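Local coordinates for D-isomer specific 2-hydroxyacid dehydrogenase NAD-binding (PDB 4XA8), which is a D-isomer-specific 2-hydroxyacid dehydrogenase that binds NADPH and interconverts D-2-hydroxyacids and the matching 2-oxoacids, at the interface of chains A and B. Coordinates in Å, arbitrary orientation; residue numbers count along the deposited sequence, not the author numbering. Chains: chain A/B, D-isomer specific 2-hydroxyacid dehydrogenase NAD-binding.

The interface of chains A and B. Residues chain A 136-139; chain B 17-18, 21.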
loop_
_atom_site.group_PDB
_atom_site.type_symbol
_atom_site.label_atom_id
_atom_site.label_comp_id
_atom_site.label_asym_id
_atom_site.label_seq_id
_atom_site.Cartn_x
_atom_site.Cartn_y
_atom_site.Cartn_z
ATOM N N TYR A 136 4.795 -10.082 -16.556
ATOM C CA TYR A 136 3.895 -9.218 -17.378
ATOM C C TYR A 136 2.402 -9.474 -17.013
ATOM O O TYR A 136 1.935 -10.620 -17.086
ATOM C CB TYR A 136 4.102 -9.529 -18.867
ATOM C CG TYR A 136 5.493 -9.302 -19.368
ATOM C CD1 TYR A 136 6.449 -10.304 -19.339
ATOM C CD2 TYR A 136 5.852 -8.075 -19.920
ATOM C CE1 TYR A 136 7.734 -10.080 -19.794
ATOM C CE2 TYR A 136 7.116 -7.840 -20.378
ATOM C CZ TYR A 136 8.067 -8.816 -20.303
ATOM O OH TYR A 136 9.322 -8.534 -20.783
ATOM N N VAL A 137 1.671 -8.445 -16.592
ATOM C CA VAL A 137 0.215 -8.567 -16.355
ATOM C C VAL A 137 -0.510 -7.609 -17.258
ATOM O O VAL A 137 0.048 -6.625 -17.688
ATOM C CB VAL A 137 -0.272 -8.273 -14.903
ATOM C CG1 VAL A 137 0.367 -9.229 -13.923
ATOM C CG2 VAL A 137 -0.038 -6.827 -14.483
ATOM N N HIS A 138 -1.775 -7.912 -17.505
ATOM C CA HIS A 138 -2.618 -7.088 -18.338
ATOM C C HIS A 138 -2.993 -5.858 -17.497
ATOM O O HIS A 138 -3.428 -5.994 -16.360
ATOM C CB HIS A 138 -3.803 -7.935 -18.817
ATOM C CG HIS A 138 -3.367 -9.193 -19.534
ATOM N ND1 HIS A 138 -2.784 -9.176 -20.787
ATOM C CD2 HIS A 138 -3.385 -10.498 -19.155
ATOM C CE1 HIS A 138 -2.489 -10.408 -21.162
ATOM N NE2 HIS A 138 -2.836 -11.229 -20.188
ATOM N N PRO A 139 -2.747 -4.646 -18.019
ATOM C CA PRO A 139 -3.029 -3.424 -17.294
ATOM C C PRO A 139 -4.549 -3.211 -17.186
ATOM O O PRO A 139 -5.261 -3.576 -18.106
ATOM C CB PRO A 139 -2.373 -2.347 -18.193
ATOM C CG PRO A 139 -1.378 -3.072 -18.973
ATOM C CD PRO A 139 -2.049 -4.355 -19.283
ATOM N N ASP B 17 6.119 -4.282 -22.424
ATOM C CA ASP B 17 4.674 -4.144 -22.665
ATOM C C ASP B 17 4.235 -5.321 -23.524
ATOM O O ASP B 17 5.018 -5.853 -24.291
ATOM C CB ASP B 17 4.319 -2.845 -23.395
ATOM C CG ASP B 17 4.729 -1.573 -22.642
ATOM O OD1 ASP B 17 3.889 -1.066 -21.857
ATOM O OD2 ASP B 17 5.844 -1.044 -22.908
ATOM N N ILE B 18 2.991 -5.745 -23.372
ATOM C CA ILE B 18 2.491 -6.930 -24.065
ATOM C C ILE B 18 1.870 -6.532 -25.408
ATOM O O ILE B 18 0.734 -5.998 -25.455
ATOM C CB ILE B 18 1.418 -7.669 -23.248
ATOM C CG1 ILE B 18 1.967 -8.085 -21.865
ATOM C CG2 ILE B 18 0.939 -8.896 -24.030
ATOM C CD1 ILE B 18 0.907 -8.215 -20.767
ATOM N N ASP B 21 -2.033 -7.316 -26.367
ATOM C CA ASP B 21 -3.060 -6.512 -25.726
ATOM C C ASP B 21 -3.208 -5.187 -26.464
ATOM O O ASP B 21 -4.305 -4.655 -26.562
ATOM C CB ASP B 21 -2.668 -6.175 -24.301
ATOM C CG ASP B 21 -2.668 -7.366 -23.399
ATOM O OD1 ASP B 21 -3.255 -8.411 -23.758
ATOM O OD2 ASP B 21 -2.091 -7.230 -22.301
#
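The carboxylate tip of B:Asp21 meets the ND1 edge of A:His138, the two side chains crossing at about a right angle, in a small loop-to-helix patch of the two-fold A-B interface, where an imidazole-carboxylate hydrogen bond, flanked by an isoleucine, ties the 136-139 loop of one copy to the start of helix 19-29 of the other. The ring N-H at A:His138 ND1 gives its hydrogen to B:Asp21 OD2 at 2.6 Å, nearly straight at 168°. The oxygen lies at the ring edge, in plane, and receives the hydrogen on its syn lone pair. B:Asp21 OD1 also stands 3.1 Å from A:His138 ND1, so both carboxylate oxygens face this nitrogen, although the ring and carboxylate planes are turned 56° apart. The carboxylate would be expected to favour a protonated imidazole. Beside this pair, B:Ile18 lays its CD1 methyl against the loop, 3.6 Å from the carbonyl oxygen A:Val137 O. CG1 is anti to the carbonyl carbon (chi1 -58°), which carries the branch towards chain A and brings its CD1 end 3.9 Å from A:Tyr136 CB. CD1 also stands off the ring plane of A:His138, 3.8 Å from ND1, beside the hydrogen bond. An alanine in place of B:Asp21 would probably leave A:His138 ND1 without its acceptor and the imidazole freer to turn. Repeated with the chains exchanged, the patch pins a loop of each copy against its partner and may help hold the pair together, if this dimer is the biological one.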